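Local coordinates for protein cephalosporin acylase (Bacillus halodurans, PDB 2NLZ) that probably acts as an amide-cleaving acylase of the gamma-glutamyltranspeptidase family of Ntn hydrolases, though its substrate and physiological function are not established, at residues 293-296 / 297-301; 256-260 / 261-265; 459-462 / 463-466. The protein carries 1 engineered substitution. One frame throughout, in Å; residues are numbered along the deposited sequence.

Contact 1 (293-296 / 297-301); sequences TVDT and YHKQI
Lys299 lays the end of its extended chain against the carboxylate of Asp295, one helical turn back, and the two form an i to i+4 salt bridge. Its NZ stands 3.0 Å from Asp295 OD1 and 3.2 Å from Asp295 OD2, so the ammonium straddles both oxygens, although each bond taken singly is weak. With CG of Asp295 anti to the backbone N (chi1 173°), CG lies beside the carbonyl carbon, which brings the carboxylate within reach of Lys299. The same two residues are joined in the backbone, Lys299 N to Asp295 O at 3.0 Å and almost straight. Such a pair illustrates how a first helical turn can be braced on its partly exposed side. Thr293, the N-cap residue, turns its OG1 to the hydroxyl of Thr296 (OG1 to OG1 2.8 Å), and Thr296 OG1 is also bonded to the carbonyl of His290. Tyr297 slants its ring past the carbonyl of Thr293, CD2 lying 3.2 Å from Thr293 O, while its hydroxyl goes to Asp292. His298 ND1 is hydrogen-bonded to His498, and helix 294-314 lies against two others: Val294 and Tyr297 pack on helix 487-495, and Gln300 rests on Met449 and Met453 of helix 444-457.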
ATOM      1  N   THR D 293     -15.056   6.170   6.160  1.00 46.30           N
ATOM      2  CA  THR D 293     -15.951   6.746   5.148  1.00 45.14           C
ATOM      3  C   THR D 293     -15.727   8.259   5.081  1.00 43.24           C
ATOM      4  O   THR D 293     -15.267   8.881   6.049  1.00 36.19           O
ATOM      5  CB  THR D 293     -17.469   6.473   5.422  1.00 46.07           C
ATOM      6  OG1 THR D 293     -17.938   7.297   6.497  1.00 61.29           O
ATOM      7  CG2 THR D 293     -17.733   5.014   5.756  1.00 50.90           C
ATOM      8  N   VAL D 294     -16.060   8.849   3.940  1.00 39.04           N
ATOM      9  CA  VAL D 294     -15.972  10.293   3.782  1.00 37.14           C
ATOM     10  C   VAL D 294     -16.946  10.984   4.747  1.00 34.06           C
ATOM     11  O   VAL D 294     -16.638  12.034   5.308  1.00 35.82           O
ATOM     12  CB  VAL D 294     -16.218  10.714   2.306  1.00 40.03           C
ATOM     13  CG1 VAL D 294     -17.519  10.095   1.746  1.00 50.92           C
ATOM     14  CG2 VAL D 294     -16.217  12.231   2.157  1.00 34.14           C
ATOM     15  N   ASP D 295     -18.105  10.359   4.951  1.00 35.04           N
ATOM     16  CA  ASP D 295     -19.134  10.857   5.851  1.00 39.70           C
ATOM     17  C   ASP D 295     -18.555  11.072   7.252  1.00 39.86           C
ATOM     18  O   ASP D 295     -18.660  12.176   7.821  1.00 27.89           O
ATOM     19  CB  ASP D 295     -20.298   9.859   5.893  1.00 45.11           C
ATOM     20  CG  ASP D 295     -21.338  10.218   6.933  1.00 50.29           C
ATOM     21  OD1 ASP D 295     -22.115  11.169   6.694  1.00 49.13           O
ATOM     22  OD2 ASP D 295     -21.375   9.539   7.983  1.00 40.68           O
ATOM     23  N   THR D 296     -17.925  10.015   7.773  1.00 35.51           N
ATOM     24  CA  THR D 296     -17.374   9.997   9.126  1.00 29.42           C
ATOM     25  C   THR D 296     -16.340  11.085   9.335  1.00 24.59           C
ATOM     26  O   THR D 296     -16.484  11.876  10.267  1.00 27.59           O
ATOM     27  CB  THR D 296     -16.760   8.639   9.481  1.00 26.72           C
ATOM     28  OG1 THR D 296     -17.732   7.613   9.276  1.00 37.32           O
ATOM     29  CG2 THR D 296     -16.339   8.617  10.931  1.00 22.57           C
ATOM     30  N   TYR D 297     -15.324  11.141   8.469  1.00 26.32           N
ATOM     31  CA  TYR D 297     -14.282  12.173   8.579  1.00 26.45           C
ATOM     32  C   TYR D 297     -14.874  13.571   8.481  1.00 28.65           C
ATOM     33  O   TYR D 297     -14.469  14.461   9.217  1.00 25.46           O
ATOM     34  CB  TYR D 297     -13.156  11.991   7.551  1.00 19.21           C
ATOM     35  CG  TYR D 297     -12.229  10.829   7.849  1.00 19.40           C
ATOM     36  CD1 TYR D 297     -11.268  10.912   8.870  1.00 26.63           C
ATOM     37  CD2 TYR D 297     -12.297   9.646   7.105  1.00 25.19           C
ATOM     38  CE1 TYR D 297     -10.411   9.832   9.157  1.00 24.69           C
ATOM     39  CE2 TYR D 297     -11.445   8.567   7.376  1.00 21.78           C
ATOM     40  CZ  TYR D 297     -10.503   8.664   8.401  1.00 30.67           C
ATOM     41  OH  TYR D 297      -9.660   7.594   8.656  1.00 26.51           O
ATOM     42  N   HIS D 298     -15.854  13.749   7.599  1.00 28.28           N
ATOM     43  CA  HIS D 298     -16.507  15.050   7.441  1.00 32.24           C
ATOM     44  C   HIS D 298     -17.127  15.537   8.740  1.00 34.30           C
ATOM     45  O   HIS D 298     -16.810  16.638   9.209  1.00 32.38           O
ATOM     46  CB  HIS D 298     -17.569  15.006   6.344  1.00 27.03           C
ATOM     47  CG  HIS D 298     -18.232  16.325   6.089  1.00 27.67           C
ATOM     48  ND1 HIS D 298     -17.561  17.410   5.565  1.00 26.94           N
ATOM     49  CD2 HIS D 298     -19.515  16.725   6.266  1.00 27.92           C
ATOM     50  CE1 HIS D 298     -18.398  18.425   5.436  1.00 25.91           C
ATOM     51  NE2 HIS D 298     -19.589  18.037   5.860  1.00 24.80           N
ATOM     52  N   LYS D 299     -17.995  14.708   9.322  1.00 32.65           N
ATOM     53  CA  LYS D 299     -18.642  15.053  10.587  1.00 32.48           C
ATOM     54  C   LYS D 299     -17.613  15.277  11.710  1.00 32.21           C
ATOM     55  O   LYS D 299     -17.721  16.260  12.450  1.00 21.73           O
ATOM     56  CB  LYS D 299     -19.691  14.007  10.968  1.00 27.62           C
ATOM     57  CG  LYS D 299     -20.904  13.995  10.046  1.00 33.24           C
ATOM     58  CD  LYS D 299     -21.683  12.690  10.181  1.00 52.17           C
ATOM     59  CE  LYS D 299     -22.923  12.689   9.310  1.00 44.66           C
ATOM     60  NZ  LYS D 299     -23.580  11.357   9.358  1.00 53.40           N
ATOM     61  N   GLN D 300     -16.613  14.392  11.811  1.00 24.66           N
ATOM     62  CA  GLN D 300     -15.498  14.590  12.738  1.00 24.75           C
ATOM     63  C   GLN D 300     -14.957  16.001  12.586  1.00 26.33           C
ATOM     64  O   GLN D 300     -15.068  16.804  13.509  1.00 28.05           O
ATOM     65  CB  GLN D 300     -14.352  13.600  12.482  1.00 25.11           C
ATOM     66  CG  GLN D 300     -14.568  12.194  12.993  1.00 28.30           C
ATOM     67  CD  GLN D 300     -13.345  11.298  12.817  1.00 38.32           C
ATOM     68  OE1 GLN D 300     -12.786  11.214  11.733  1.00 43.82           O
ATOM     69  NE2 GLN D 300     -12.940  10.614  13.883  1.00 42.83           N
ATOM     70  N   ILE D 301     -14.404  16.290  11.405  1.00 24.49           N
ATOM     71  CA  ILE D 301     -13.733  17.568  11.091  1.00 21.93           C
ATOM     72  C   ILE D 301     -14.638  18.798  11.294  1.00 28.61           C
ATOM     73  O   ILE D 301     -14.210  19.806  11.861  1.00 24.45           O
ATOM     74  CB  ILE D 301     -13.122  17.556   9.644  1.00 16.74           C
ATOM     75  CG1 ILE D 301     -11.994  16.533   9.539  1.00 28.31           C
ATOM     76  CG2 ILE D 301     -12.568  18.912   9.241  1.00  2.07           C
ATOM     77  CD1 ILE D 301     -11.706  16.072   8.119  1.00 24.99           C
TER

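Contact 2 (256-260 / 261-265); sequences SIDYR and GYRVW
Arg263 grips the hydroxyl of Ser256 side-on, with NE at 2.8 Å and NH2 at 3.2 Å from the same OG. The oxygen lies almost in the guanidinium plane, and the NE bond is the straighter, at 161°. A bend at chi3 (78°) lays one face of the guanidinium over the peptide between Ile257 and Asp258. The carboxylate of Asp258 meets that group differently: its plane is turned 71° from the guanidinium, and OD2 stands 3.9 Å from Arg263 NH1, a long pairing of charges alone. A water bridges the two, giving a hydrogen to Asp258 OD2 and accepting a weak bond from Arg263 NH1. The other oxygen, Asp258 OD1, takes the N-H of Gly261 at 3.2 Å, tying the strand to the type I' turn of this beta hairpin. Glycine suits that corner, since a CB there would strike Arg260 O. A shorter, uncharged alanine in place of Arg263 would probably leave the Ser256 hydroxyl without its two donors and Asp258 without its positive neighbour.

Further along, Ser256 CB sits over the six-membered ring of Trp265, 3.4 Å from its centroid, a CH-pi contact. On the other face of the hairpin, Tyr259 CB meets Val264 CG2 at 4.0 Å. Here Ile257 and Tyr259 pack on helix 274-283, and Tyr259, Tyr262 and Val264 on helix 444-457, while Asp457 receives both the Tyr259 hydroxyl and Arg260. The hairpin is thus two-sided in its chemistry: the face of Asp258 and Arg263 is largely polar, with Trp265 at one end, and the face of Ile257, Tyr259 and Val264 is largely apolar, consistent with its packing against two helices.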
ATOM      1  N   SER D 256     -16.799  16.127  32.193  1.00 34.35           N
ATOM      2  CA  SER D 256     -17.042  15.018  31.277  1.00 36.31           C
ATOM      3  C   SER D 256     -18.260  15.170  30.375  1.00 36.52           C
ATOM      4  O   SER D 256     -19.016  16.141  30.449  1.00 41.06           O
ATOM      5  CB  SER D 256     -17.144  13.690  32.038  1.00 40.10           C
ATOM      6  OG  SER D 256     -18.363  13.597  32.742  1.00 35.26           O
ATOM      7  N   ILE D 257     -18.423  14.169  29.526  1.00 36.02           N
ATOM      8  CA  ILE D 257     -19.477  14.099  28.543  1.00 34.02           C
ATOM      9  C   ILE D 257     -19.843  12.627  28.496  1.00 40.05           C
ATOM     10  O   ILE D 257     -18.965  11.772  28.664  1.00 43.45           O
ATOM     11  CB  ILE D 257     -18.955  14.602  27.158  1.00 37.21           C
ATOM     12  CG1 ILE D 257     -19.224  16.105  26.990  1.00 43.09           C
ATOM     13  CG2 ILE D 257     -19.515  13.779  25.977  1.00 34.00           C
ATOM     14  CD1 ILE D 257     -20.640  16.548  27.368  1.00 65.89           C
ATOM     15  N   ASP D 258     -21.128  12.320  28.317  1.00 41.16           N
ATOM     16  CA  ASP D 258     -21.520  10.947  28.039  1.00 35.77           C
ATOM     17  C   ASP D 258     -21.359  10.719  26.552  1.00 34.57           C
ATOM     18  O   ASP D 258     -22.082  11.312  25.758  1.00 32.14           O
ATOM     19  CB  ASP D 258     -22.960  10.668  28.459  1.00 40.24           C
ATOM     20  CG  ASP D 258     -23.331   9.194  28.333  1.00 42.16           C
ATOM     21  OD1 ASP D 258     -23.521   8.703  27.193  1.00 36.79           O
ATOM     22  OD2 ASP D 258     -23.443   8.527  29.380  1.00 50.75           O
ATOM     23  N   TYR D 259     -20.394   9.884  26.178  1.00 35.06           N
ATOM     24  CA  TYR D 259     -20.220   9.515  24.775  1.00 30.54           C
ATOM     25  C   TYR D 259     -20.544   8.037  24.556  1.00 30.08           C
ATOM     26  O   TYR D 259     -19.684   7.154  24.704  1.00 27.10           O
ATOM     27  CB  TYR D 259     -18.822   9.877  24.242  1.00 25.60           C
ATOM     28  CG  TYR D 259     -18.753   9.817  22.734  1.00 28.88           C
ATOM     29  CD1 TYR D 259     -19.275  10.846  21.961  1.00 25.18           C
ATOM     30  CD2 TYR D 259     -18.195   8.716  22.083  1.00 33.18           C
ATOM     31  CE1 TYR D 259     -19.240  10.791  20.579  1.00 30.22           C
ATOM     32  CE2 TYR D 259     -18.155   8.648  20.705  1.00 30.41           C
ATOM     33  CZ  TYR D 259     -18.679   9.692  19.952  1.00 32.48           C
ATOM     34  OH  TYR D 259     -18.651   9.649  18.567  1.00 23.73           O
ATOM     35  N   ARG D 260     -21.810   7.799  24.205  1.00 36.34           N
ATOM     36  CA  ARG D 260     -22.331   6.472  23.865  1.00 36.71           C
ATOM     37  C   ARG D 260     -22.127   5.468  24.990  1.00 37.27           C
ATOM     38  O   ARG D 260     -21.705   4.331  24.750  1.00 34.53           O
ATOM     39  CB  ARG D 260     -21.726   5.970  22.546  1.00 35.64           C
ATOM     40  CG  ARG D 260     -21.526   7.085  21.546  1.00 38.79           C
ATOM     41  CD  ARG D 260     -21.551   6.598  20.143  1.00 38.16           C
ATOM     42  NE  ARG D 260     -21.207   7.668  19.211  1.00 38.79           N
ATOM     43  CZ  ARG D 260     -22.096   8.455  18.620  1.00 42.15           C
ATOM     44  NH1 ARG D 260     -23.390   8.297  18.865  1.00 36.15           N
ATOM     45  NH2 ARG D 260     -21.693   9.401  17.782  1.00 45.42           N
ATOM     46  N   GLY D 261     -22.428   5.912  26.214  1.00 38.47           N
ATOM     47  CA  GLY D 261     -22.351   5.066  27.412  1.00 41.94           C
ATOM     48  C   GLY D 261     -21.107   5.289  28.252  1.00 43.31           C
ATOM     49  O   GLY D 261     -21.141   5.163  29.487  1.00 40.09           O
ATOM     50  N   TYR D 262     -20.006   5.599  27.566  1.00 35.95           N
ATOM     51  CA  TYR D 262     -18.738   5.930  28.199  1.00 34.08           C
ATOM     52  C   TYR D 262     -18.776   7.380  28.674  1.00 35.29           C
ATOM     53  O   TYR D 262     -19.627   8.166  28.241  1.00 36.15           O
ATOM     54  CB  TYR D 262     -17.584   5.754  27.203  1.00 34.99           C
ATOM     55  CG  TYR D 262     -17.306   4.319  26.786  1.00 33.45           C
ATOM     56  CD1 TYR D 262     -16.263   3.602  27.366  1.00 33.24           C
ATOM     57  CD2 TYR D 262     -18.081   3.688  25.805  1.00 37.93           C
ATOM     58  CE1 TYR D 262     -16.000   2.293  26.991  1.00 41.91           C
ATOM     59  CE2 TYR D 262     -17.826   2.374  25.420  1.00 33.52           C
ATOM     60  CZ  TYR D 262     -16.782   1.685  26.021  1.00 38.60           C
ATOM     61  OH  TYR D 262     -16.507   0.388  25.660  1.00 40.70           O
ATOM     62  N   ARG D 263     -17.857   7.733  29.566  1.00 33.75           N
ATOM     63  CA  ARG D 263     -17.643   9.130  29.917  1.00 32.67           C
ATOM     64  C   ARG D 263     -16.212   9.556  29.601  1.00 31.81           C
ATOM     65  O   ARG D 263     -15.243   8.923  30.040  1.00 28.59           O
ATOM     66  CB  ARG D 263     -18.006   9.409  31.378  1.00 35.97           C
ATOM     67  CG  ARG D 263     -19.485   9.220  31.686  1.00 49.67           C
ATOM     68  CD  ARG D 263     -19.925  10.066  32.874  1.00 56.84           C
ATOM     69  NE  ARG D 263     -20.127  11.473  32.523  1.00 65.19           N
ATOM     70  CZ  ARG D 263     -21.283  11.992  32.121  1.00 65.63           C
ATOM     71  NH1 ARG D 263     -22.357  11.225  32.009  1.00 69.97           N
ATOM     72  NH2 ARG D 263     -21.370  13.280  31.828  1.00 59.20           N
ATOM     73  N   VAL D 264     -16.099  10.628  28.822  1.00 29.80           N
ATOM     74  CA  VAL D 264     -14.811  11.182  28.417  1.00 24.06           C
ATOM     75  C   VAL D 264     -14.435  12.340  29.346  1.00 25.97           C
ATOM     76  O   VAL D 264     -15.144  13.343  29.416  1.00 28.62           O
ATOM     77  CB  VAL D 264     -14.856  11.673  26.960  1.00 18.29           C
ATOM     78  CG1 VAL D 264     -13.481  12.092  26.501  1.00 20.47           C
ATOM     79  CG2 VAL D 264     -15.386  10.590  26.063  1.00  4.59           C
ATOM     80  N   TRP D 265     -13.317  12.195  30.052  1.00 25.62           N
ATOM     81  CA  TRP D 265     -12.917  13.185  31.046  1.00 27.24           C
ATOM     82  C   TRP D 265     -11.775  14.084  30.580  1.00 28.68           C
ATOM     83  O   TRP D 265     -10.834  13.628  29.922  1.00 36.71           O
ATOM     84  CB  TRP D 265     -12.522  12.498  32.345  1.00 26.10           C
ATOM     85  CG  TRP D 265     -13.627  11.734  32.954  1.00 30.76           C
ATOM     86  CD1 TRP D 265     -13.937  10.430  32.730  1.00 30.98           C
ATOM     87  CD2 TRP D 265     -14.581  12.217  33.911  1.00 41.85           C
ATOM     88  NE1 TRP D 265     -15.028  10.064  33.487  1.00 31.51           N
ATOM     89  CE2 TRP D 265     -15.445  11.142  34.220  1.00 40.53           C
ATOM     90  CE3 TRP D 265     -14.789  13.453  34.539  1.00 40.31           C
ATOM     91  CZ2 TRP D 265     -16.506  11.262  35.128  1.00 34.14           C
ATOM     92  CZ3 TRP D 265     -15.848  13.574  35.438  1.00 40.25           C
ATOM     93  CH2 TRP D 265     -16.693  12.479  35.722  1.00 35.07           C
TER
HETATM   94  O   HOH W   1     -23.739   8.937  32.096  1.00 27.26           O

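Contact 3 (459-462 / 463-466); sequences GLNP and QAAL
Asn461 reaches over the start of helix 462-467 as its N-cap, its side-chain oxygen taking the place of a carbonyl that the missing preceding turn would have supplied. The amide carries OD1 to 2.7 Å from Ala464 N, at an N-H to acceptor angle of 166°. The donor does not lie in the plane of the amide but is tilted 31° from it. What sets this approach is the first torsion: at chi1 75° CG stands between the backbone N and the carbonyl carbon, the crowded position, which folds the amide back toward the open end of the helix. The methyl of Ala464 also comes within 3.4 Å of OD1, so the cap oxygen is bordered by hydrocarbon as well as by N-H.

Leu460 approaches the same turn from another direction, its CB directed toward the helix. With Ala465 it forms a hydrophobic staple, the residue before the N-cap meeting the fourth residue of the helix, CB to CB at 4.2 Å. Leu460 CG adds a further contact with the CB of Ala464 at 4.0 Å. Pro462 opens the helix, a position where the lack of an N-H costs nothing, and packs on Ile514 and Trp516 of strand 512-517.

Gln463 turns away from the cap, with CG anti to the backbone N, and its amide bonds to Thr528 and Asp467. Ser9 and Pro11 of a third subunit pack on Asn461 and Ala464, while Tyr12 of that subunit lies against Leu460. In the backbone, the cap residue is bound a second time: Ala465 N meets Asn461 O at 2.7 Å, the donor nearly in line with the carbonyl bond.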
ATOM      1  N   GLY D 459     -14.068   0.608  17.743  1.00 22.92           N
ATOM      2  CA  GLY D 459     -13.595  -0.613  18.407  1.00 21.64           C
ATOM      3  C   GLY D 459     -12.152  -1.029  18.141  1.00 26.79           C
ATOM      4  O   GLY D 459     -11.827  -2.236  18.155  1.00 24.09           O
ATOM      5  N   LEU D 460     -11.293  -0.033  17.907  1.00 21.69           N
ATOM      6  CA  LEU D 460      -9.875  -0.264  17.687  1.00 25.13           C
ATOM      7  C   LEU D 460      -9.195  -0.539  19.008  1.00 24.61           C
ATOM      8  O   LEU D 460      -9.551   0.054  20.027  1.00 25.39           O
ATOM      9  CB  LEU D 460      -9.232   0.953  17.021  1.00 27.98           C
ATOM     10  CG  LEU D 460      -9.081   0.987  15.501  1.00 22.33           C
ATOM     11  CD1 LEU D 460      -9.959  -0.049  14.796  1.00 23.68           C
ATOM     12  CD2 LEU D 460      -9.353   2.388  14.991  1.00 29.72           C
ATOM     13  N   ASN D 461      -8.218  -1.437  18.994  1.00 21.93           N
ATOM     14  CA  ASN D 461      -7.356  -1.615  20.161  1.00 30.32           C
ATOM     15  C   ASN D 461      -6.433  -0.395  20.382  1.00 26.84           C
ATOM     16  O   ASN D 461      -6.212   0.370  19.443  1.00 29.32           O
ATOM     17  CB  ASN D 461      -6.593  -2.939  20.070  1.00 24.90           C
ATOM     18  CG  ASN D 461      -5.469  -2.899  19.074  1.00 23.91           C
ATOM     19  OD1 ASN D 461      -4.676  -1.955  19.051  1.00 25.61           O
ATOM     20  ND2 ASN D 461      -5.356  -3.953  18.271  1.00 14.25           N
ATOM     21  N   PRO D 462      -5.915  -0.204  21.619  1.00 24.38           N
ATOM     22  CA  PRO D 462      -5.096   0.972  21.968  1.00 23.83           C
ATOM     23  C   PRO D 462      -4.006   1.300  20.943  1.00 22.88           C
ATOM     24  O   PRO D 462      -3.863   2.468  20.567  1.00 25.00           O
ATOM     25  CB  PRO D 462      -4.467   0.581  23.313  1.00 20.19           C
ATOM     26  CG  PRO D 462      -4.785  -0.880  23.508  1.00 23.68           C
ATOM     27  CD  PRO D 462      -6.066  -1.088  22.787  1.00 19.21           C
ATOM     28  N   GLN D 463      -3.282   0.274  20.478  1.00 12.79           N
ATOM     29  CA  GLN D 463      -2.230   0.443  19.472  1.00 11.61           C
ATOM     30  C   GLN D 463      -2.753   0.821  18.076  1.00 14.97           C
ATOM     31  O   GLN D 463      -2.270   1.781  17.457  1.00  7.41           O
ATOM     32  CB  GLN D 463      -1.375  -0.812  19.364  1.00 12.70           C
ATOM     33  CG  GLN D 463      -0.118  -0.583  18.562  1.00 11.80           C
ATOM     34  CD  GLN D 463       0.701   0.567  19.110  1.00 15.22           C
ATOM     35  OE1 GLN D 463       1.159   0.533  20.253  1.00 21.48           O
ATOM     36  NE2 GLN D 463       0.889   1.594  18.297  1.00 18.17           N
ATOM     37  N   ALA D 464      -3.722   0.052  17.576  1.00 11.62           N
ATOM     38  CA  ALA D 464      -4.426   0.385  16.341  1.00  9.78           C
ATOM     39  C   ALA D 464      -5.000   1.811  16.379  1.00 11.41           C
ATOM     40  O   ALA D 464      -4.920   2.535  15.392  1.00 16.20           O
ATOM     41  CB  ALA D 464      -5.516  -0.623  16.085  1.00 10.28           C
ATOM     42  N   ALA D 465      -5.547   2.225  17.527  1.00  9.36           N
ATOM     43  CA  ALA D 465      -6.147   3.560  17.638  1.00 15.56           C
ATOM     44  C   ALA D 465      -5.094   4.623  17.409  1.00 13.22           C
ATOM     45  O   ALA D 465      -5.371   5.665  16.816  1.00 12.65           O
ATOM     46  CB  ALA D 465      -6.809   3.755  18.985  1.00  9.73           C
ATOM     47  N   LEU D 466      -3.888   4.331  17.883  1.00 11.54           N
ATOM     48  CA  LEU D 466      -2.728   5.198  17.716  1.00 12.97           C
ATOM     49  C   LEU D 466      -2.094   5.091  16.319  1.00 15.48           C
ATOM     50  O   LEU D 466      -1.654   6.093  15.768  1.00 13.32           O
ATOM     51  CB  LEU D 466      -1.696   4.862  18.792  1.00 19.84           C
ATOM     52  CG  LEU D 466      -1.636   5.711  20.057  1.00 17.70           C
ATOM     53  CD1 LEU D 466      -2.878   6.515  20.272  1.00 13.81           C
ATOM     54  CD2 LEU D 466      -1.378   4.815  21.216  1.00  8.13           C
TER

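In the fold
The three contacts illustrate how short-range pairings differ with their setting. Contact 3 is the most buried, and its chemistry is a neutral cap with small apolar contacts, packed partly against another subunit. Contacts 1 and 2 are partly buried, and each puts an acid beside a basic side chain: directly along a helix in contact 1, at long range and with a bridging water across a hairpin in contact 2. Helix 444-457 is common ground, for side chains of all three contacts touch it, and Met453 meets residues of both 293-301 and 256-265. The contacts do not touch one another; their centres lie about 18 to 20 Å apart. Contacts 1 and 3 both lie at helix starts, but only contact 3 has an established side-chain capping bond.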